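Local coordinates for UTP--glucose-1-phosphate uridylyltransferase (Acinetobacter baumannii, PDB 6IKX) that catalyses the transfer of a uridylyl group from UTP to alpha-D-glucose 1-phosphate, yielding UDP-glucose and diphosphate, at the interface of chains A and B. Numbering follows the deposited sequence. Chains: chain A/B, UTP--glucose-1-phosphate uridylyltransferase.

Contact 1: the interface of chains A and B. Residues chain A 18-19, 21-22; chain B 27, 32-34, 65, 72, 88.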
# COMPACT_ATOMS: atom_id res chain seq x y z
N PRO A 18 7.62 1.05 18.51
CA PRO A 18 8.44 1.55 17.40
C PRO A 18 8.34 0.51 16.26
O PRO A 18 8.01 0.87 15.16
CB PRO A 18 9.83 1.72 18.00
CG PRO A 18 9.75 1.24 19.38
CD PRO A 18 8.35 0.89 19.76
N ALA A 19 8.47 -0.76 16.58
CA ALA A 19 8.49 -1.89 15.60
C ALA A 19 7.20 -1.96 14.77
O ALA A 19 7.33 -2.25 13.60
CB ALA A 19 8.72 -3.22 16.27
N LYS A 21 5.09 0.49 14.13
CA LYS A 21 4.65 1.84 13.73
C LYS A 21 4.22 1.75 12.29
O LYS A 21 3.15 2.28 11.96
CB LYS A 21 5.75 2.90 13.86
CG LYS A 21 5.32 4.27 13.33
CD LYS A 21 6.42 5.28 13.19
CE LYS A 21 5.87 6.55 12.59
NZ LYS A 21 6.91 7.60 12.48
N SER A 22 5.06 1.17 11.44
CA SER A 22 4.80 1.20 9.98
C SER A 22 4.68 -0.20 9.41
O SER A 22 4.51 -0.26 8.24
CB SER A 22 5.82 2.04 9.30
OG SER A 22 5.99 3.23 10.06
N MET B 27 12.88 -3.11 7.15
CA MET B 27 11.84 -2.91 8.20
C MET B 27 11.83 -4.12 9.15
O MET B 27 10.97 -4.22 10.08
CB MET B 27 10.47 -2.69 7.55
CG MET B 27 10.39 -1.37 6.83
SD MET B 27 10.87 0.00 7.94
CE MET B 27 9.56 -0.22 9.14
N ASP B 32 13.30 -4.00 19.01
CA ASP B 32 12.01 -3.27 19.13
C ASP B 32 11.79 -2.27 18.00
O ASP B 32 10.79 -1.53 18.05
CB ASP B 32 11.95 -2.52 20.46
CG ASP B 32 13.05 -1.47 20.65
OD1 ASP B 32 14.00 -1.43 19.84
OD2 ASP B 32 12.96 -0.71 21.62
N ARG B 33 12.66 -2.20 17.01
CA ARG B 33 12.59 -1.16 15.94
C ARG B 33 13.12 -1.79 14.65
O ARG B 33 13.87 -2.77 14.68
CB ARG B 33 13.33 0.11 16.40
CG ARG B 33 14.78 -0.10 16.80
CD ARG B 33 15.42 0.97 17.68
NE ARG B 33 14.83 1.07 19.02
CZ ARG B 33 14.03 2.06 19.43
NH1 ARG B 33 13.74 3.07 18.65
NH2 ARG B 33 13.51 2.04 20.64
N PRO B 34 12.73 -1.24 13.48
CA PRO B 34 13.25 -1.74 12.21
C PRO B 34 14.76 -1.47 12.13
O PRO B 34 15.17 -0.46 12.68
CB PRO B 34 12.48 -0.95 11.15
CG PRO B 34 12.08 0.33 11.88
CD PRO B 34 11.78 -0.13 13.29
N TYR B 65 7.68 5.18 8.13
CA TYR B 65 8.41 5.12 9.41
C TYR B 65 9.01 6.50 9.78
O TYR B 65 9.13 6.83 10.99
CB TYR B 65 9.49 4.04 9.34
CG TYR B 65 10.06 3.73 10.69
CD1 TYR B 65 9.33 3.01 11.61
CD2 TYR B 65 11.25 4.28 11.13
CE1 TYR B 65 9.80 2.75 12.89
CE2 TYR B 65 11.74 4.02 12.40
CZ TYR B 65 11.02 3.26 13.30
OH TYR B 65 11.46 2.98 14.59
N LEU B 72 -2.56 6.49 14.33
CA LEU B 72 -1.77 5.87 15.42
C LEU B 72 -1.56 6.93 16.50
O LEU B 72 -1.79 6.63 17.66
CB LEU B 72 -0.43 5.34 14.88
CG LEU B 72 0.49 4.68 15.91
CD1 LEU B 72 -0.22 3.53 16.61
CD2 LEU B 72 1.77 4.19 15.26
N ILE B 88 7.45 7.48 18.51
CA ILE B 88 7.06 7.42 17.06
C ILE B 88 7.00 8.80 16.40
O ILE B 88 6.88 8.83 15.18
CB ILE B 88 5.74 6.65 16.84
CG1 ILE B 88 4.53 7.28 17.54
CG2 ILE B 88 5.94 5.21 17.26
CD1 ILE B 88 3.18 6.97 16.91
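A:Pro18 and A:Ala19 lie in a loop with helix-like backbone torsions and pack against the carbonyl oxygen of B:Asp32, which comes 3.2 Å from A:Ala19 CB; the amide N-H of A:Ala19 points away and makes no hydrogen bond to it. A:Lys21 makes two hydrogen bonds across. Its CG stands anti to the backbone N (chi1 176°) and the chain runs on extended, carrying the ammonium into chain B between two carbonyls where helices end. NZ donates to B:Tyr65 O at 2.8 Å, from above that carbonyl plane, and to B:Ile88 O at 3.0 Å, within the plane at a C=O...N angle of 153°. The methylenes pass between B:Ile88 and the B:Tyr65 ring, A:Lys21 CD 4.0 Å from B:Ile88 CB, and the B:Leu72 side chain crosses that of A:Lys21 at about a right angle, CD2 4.0 Å from A:Lys21 CA. B:Pro34 CG covers one face of the B:Tyr65 ring, and A:Pro18 O reaches the ring edge in plane, 3.4 Å from CE1. Beside A:Pro18, B:Arg33 NE and NH2 each meet one B:Asp32 oxygen from above the carboxylate plane, a bent salt bridge within chain B. The site would, if this pairing is biological, fasten part of the nucleotide-binding signature loop, between A:Arg15 and A:Lys25, onto the neighbour.

Contact 2: the interface of chains A and B. Residues chain A 16, 19, 28-29, 264; chain B 29, 31-33, 264.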
# COMPACT_ATOMS: atom_id res chain seq x y z
N PHE A 16 4.48 -2.83 21.66
CA PHE A 16 5.58 -3.12 20.70
C PHE A 16 5.58 -1.98 19.70
O PHE A 16 5.62 -2.20 18.53
CB PHE A 16 5.46 -4.50 20.01
CG PHE A 16 6.75 -5.18 19.76
CD1 PHE A 16 7.94 -4.55 19.94
CD2 PHE A 16 6.74 -6.48 19.32
CE1 PHE A 16 9.11 -5.21 19.70
CE2 PHE A 16 7.91 -7.14 19.08
CZ PHE A 16 9.09 -6.50 19.27
N ALA A 19 8.47 -0.76 16.58
CA ALA A 19 8.49 -1.89 15.60
C ALA A 19 7.20 -1.96 14.77
O ALA A 19 7.33 -2.25 13.60
CB ALA A 19 8.72 -3.22 16.27
N VAL A 28 5.99 -8.82 12.60
CA VAL A 28 7.23 -8.67 13.39
C VAL A 28 8.02 -9.99 13.37
O VAL A 28 7.44 -11.07 13.68
CB VAL A 28 6.82 -8.22 14.80
CG1 VAL A 28 7.77 -8.66 15.89
CG2 VAL A 28 6.64 -6.71 14.79
N THR A 29 9.31 -9.91 13.12
CA THR A 29 10.09 -11.09 12.72
C THR A 29 10.49 -11.82 14.00
O THR A 29 10.93 -11.19 14.95
CB THR A 29 11.16 -10.81 11.65
OG1 THR A 29 12.37 -11.48 12.01
CG2 THR A 29 11.37 -9.34 11.36
N TYR A 264 8.22 -11.02 23.46
CA TYR A 264 8.81 -11.09 22.09
C TYR A 264 10.25 -11.62 22.17
O TYR A 264 10.53 -12.71 21.61
CB TYR A 264 8.70 -9.75 21.38
CG TYR A 264 9.49 -9.66 20.10
CD1 TYR A 264 9.08 -10.33 18.96
CD2 TYR A 264 10.69 -8.94 20.05
CE1 TYR A 264 9.83 -10.28 17.79
CE2 TYR A 264 11.41 -8.83 18.88
CZ TYR A 264 11.00 -9.53 17.76
OH TYR A 264 11.73 -9.44 16.64
N THR B 29 12.68 -6.36 12.27
CA THR B 29 12.63 -6.01 13.69
C THR B 29 13.94 -6.43 14.35
O THR B 29 14.27 -7.62 14.29
CB THR B 29 11.34 -6.57 14.30
OG1 THR B 29 10.27 -5.94 13.60
CG2 THR B 29 11.26 -6.26 15.77
N VAL B 31 15.36 -6.08 18.01
CA VAL B 31 14.91 -5.86 19.41
C VAL B 31 13.50 -5.25 19.47
O VAL B 31 12.63 -5.95 20.02
CB VAL B 31 15.90 -4.99 20.21
CG1 VAL B 31 15.63 -5.10 21.70
CG2 VAL B 31 17.33 -5.40 19.89
N ASP B 32 13.30 -4.00 19.01
CA ASP B 32 12.01 -3.27 19.13
C ASP B 32 11.79 -2.27 18.00
O ASP B 32 10.79 -1.53 18.05
CB ASP B 32 11.95 -2.52 20.46
CG ASP B 32 13.05 -1.47 20.65
OD1 ASP B 32 14.00 -1.43 19.84
OD2 ASP B 32 12.96 -0.71 21.62
N ARG B 33 12.66 -2.20 17.01
CA ARG B 33 12.59 -1.16 15.94
C ARG B 33 13.12 -1.79 14.65
O ARG B 33 13.87 -2.77 14.68
CB ARG B 33 13.33 0.11 16.40
CG ARG B 33 14.78 -0.10 16.80
CD ARG B 33 15.42 0.97 17.68
NE ARG B 33 14.83 1.07 19.02
CZ ARG B 33 14.03 2.06 19.43
NH1 ARG B 33 13.74 3.07 18.65
NH2 ARG B 33 13.51 2.04 20.64
N TYR B 264 21.93 -11.27 11.50
CA TYR B 264 20.71 -10.63 12.06
C TYR B 264 20.49 -11.10 13.51
O TYR B 264 20.27 -10.26 14.40
CB TYR B 264 19.51 -10.89 11.15
CG TYR B 264 18.19 -10.73 11.84
CD1 TYR B 264 17.59 -9.49 11.95
CD2 TYR B 264 17.60 -11.80 12.47
CE1 TYR B 264 16.40 -9.32 12.62
CE2 TYR B 264 16.38 -11.67 13.11
CZ TYR B 264 15.78 -10.42 13.18
OH TYR B 264 14.61 -10.30 13.84
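The phenol oxygen of B:Tyr264 joins the two chains: it donates to the carbonyl oxygen of B:Thr29, with OH to O at 2.7 Å, and accepts from the hydroxyl OG1 of A:Thr29 at 3.1 Å. The bond from B:Tyr264 to B:Thr29 O runs nearly along the C=O axis, at 170°. The side chains of A:Thr29 and B:Tyr264 meet tip to tip. A:Tyr264 makes the matching bond within its own chain, its OH lying 2.6 Å from A:Thr29 O, but across the interface it meets a methyl group. In B:Thr29, CG2 is anti to the backbone N and OG1 beside it (chi1 -61°), which turns the methyl toward the phenol, B:Thr29 CG2 lying 3.3 Å from A:Tyr264 OH. The two Thr29 side chains run antiparallel side by side, A:Thr29 CG2 coming 4.0 Å from B:Thr29 CB. Next to them, the ring of A:Phe16 has the methyl of A:Ala19 over one face, while B:Val31 O meets its rim in the ring plane. Its CE1 packs 3.5 Å from B:Asp32 CA. The site lies where the short strands 29-30 of both subunits come together, each tied by its tyrosine to helix 261-273 of the same chain.

Contact 3: the interface of chains A and B. Residues chain A 31, 268-269, 278, 282, 285-286; chain B 262, 265, 269.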
# COMPACT_ATOMS: atom_id res chain seq x y z
N VAL A 31 12.83 -14.80 14.83
CA VAL A 31 13.94 -15.59 14.25
C VAL A 31 14.09 -15.21 12.77
O VAL A 31 14.97 -14.40 12.44
CB VAL A 31 13.74 -17.11 14.42
CG1 VAL A 31 15.02 -17.87 14.15
CG2 VAL A 31 13.20 -17.45 15.79
N VAL A 268 11.86 -15.10 20.59
CA VAL A 268 13.02 -15.13 19.66
C VAL A 268 14.05 -16.10 20.23
O VAL A 268 14.63 -16.83 19.47
CB VAL A 268 13.62 -13.74 19.43
CG1 VAL A 268 14.91 -13.83 18.62
CG2 VAL A 268 12.62 -12.81 18.76
N LEU A 269 14.26 -16.08 21.54
CA LEU A 269 15.31 -16.93 22.17
C LEU A 269 14.91 -18.41 22.12
O LEU A 269 15.79 -19.27 21.85
CB LEU A 269 15.48 -16.46 23.61
CG LEU A 269 16.31 -15.18 23.76
CD1 LEU A 269 16.10 -14.59 25.12
CD2 LEU A 269 17.80 -15.48 23.53
N LEU A 278 18.95 -23.26 12.23
CA LEU A 278 19.84 -22.24 12.88
C LEU A 278 20.10 -22.53 14.36
O LEU A 278 20.93 -21.84 14.92
CB LEU A 278 19.18 -20.88 12.80
CG LEU A 278 18.86 -20.42 11.39
CD1 LEU A 278 17.71 -19.44 11.43
CD2 LEU A 278 20.10 -19.81 10.73
N PHE A 282 22.88 -20.69 16.55
CA PHE A 282 22.30 -19.66 17.46
C PHE A 282 22.75 -19.89 18.90
O PHE A 282 23.03 -18.91 19.58
CB PHE A 282 20.78 -19.67 17.37
CG PHE A 282 20.12 -18.58 18.16
CD1 PHE A 282 20.44 -17.25 17.92
CD2 PHE A 282 19.14 -18.87 19.08
CE1 PHE A 282 19.81 -16.24 18.62
CE2 PHE A 282 18.48 -17.86 19.75
CZ PHE A 282 18.82 -16.55 19.53
N LEU A 285 26.28 -18.55 19.35
CA LEU A 285 26.28 -17.07 19.39
C LEU A 285 26.03 -16.62 20.83
O LEU A 285 26.63 -15.61 21.22
CB LEU A 285 25.18 -16.51 18.49
CG LEU A 285 25.52 -16.44 17.01
CD1 LEU A 285 24.40 -15.73 16.25
CD2 LEU A 285 26.87 -15.74 16.80
N ILE A 286 25.12 -17.30 21.53
CA ILE A 286 24.69 -16.94 22.91
C ILE A 286 25.85 -17.20 23.87
O ILE A 286 26.11 -16.34 24.71
CB ILE A 286 23.43 -17.73 23.32
CG1 ILE A 286 22.18 -17.00 22.84
CD1 ILE A 286 21.03 -17.91 22.54
N LEU B 262 22.04 -15.31 10.45
CA LEU B 262 22.94 -15.37 11.64
C LEU B 262 23.52 -13.99 12.02
O LEU B 262 23.60 -13.69 13.19
CB LEU B 262 24.05 -16.39 11.38
CG LEU B 262 23.59 -17.84 11.56
CD1 LEU B 262 24.69 -18.81 11.14
CD2 LEU B 262 23.14 -18.10 12.99
N LEU B 265 20.62 -12.38 13.81
CA LEU B 265 20.43 -12.86 15.22
C LEU B 265 21.55 -12.33 16.13
O LEU B 265 21.30 -12.11 17.33
CB LEU B 265 20.35 -14.39 15.22
CG LEU B 265 19.08 -14.96 14.58
CD1 LEU B 265 19.25 -16.43 14.27
CD2 LEU B 265 17.86 -14.72 15.49
N LEU B 269 20.87 -10.17 19.67
CA LEU B 269 21.61 -10.39 20.95
C LEU B 269 22.36 -9.12 21.37
O LEU B 269 22.05 -8.57 22.44
CB LEU B 269 22.56 -11.58 20.78
CG LEU B 269 21.92 -12.94 20.51
CD1 LEU B 269 22.97 -13.93 20.05
CD2 LEU B 269 21.17 -13.50 21.72
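The ring of A:Phe282 carries A:Ile286 CD1 over one face, 3.8 Å above the plane and displaced from the ring centre, while the carbonyl oxygen of A:Leu269 lies in the ring plane at an edge. B:Leu265 approaches the CD1-CE1 side of this ring, its side chain crossing that of the phenylalanine at about a right angle. B:Leu265 CB lies 3.9 Å from A:Phe282 CE1, and both leucine methyls touch the ring. A:Phe282 CG is anti to its backbone N (chi1 -175°), a setting that places the ring between the 261-273 helices of both chains. Further along the chain B helix, B:Leu269 divides its branches between two residues: CD1 packs 3.7 Å from A:Leu285 CB, and CD2 lies 3.8 Å from A:Ile286 CG1. Part of the A:Ile286 side chain is not modelled, so its packing is seen only in part. Beyond CD2 of B:Leu265 stand A:Val31 and A:Val268. No nitrogen or oxygen of one chain comes within bonding range of the other; helices 279-287 and 261-273 and two loop residues of chain A pack through apolar groups on helix 261-273 of chain B. At its end A:Leu278 and B:Leu262 lie alongside, pointing opposite ways, with A:Leu278 CD2 4.1 Å from B:Leu262 CG.

Contact 1 and contact 2 adjoin, their C-alpha centres about 8 Å apart, and share A:Ala19, B:Asp32 and B:Arg33. Contact 3 lies about 13 Å from contact 2 and about 21 Å from contact 1. Helix 261-273 runs through both contact 2 and contact 3, connecting the polar tyrosine-threonine region to the leucine-rich helical packing. The interface as a whole is two-fold symmetric, although the Thr29 side chains differ in chi1 (137° in A, -61° in B). The nucleotide-binding loop packs on the partner in contact 1 and the C-terminal helices pack together in contact 3, probably forming one dimer within the four-chain deposited assembly.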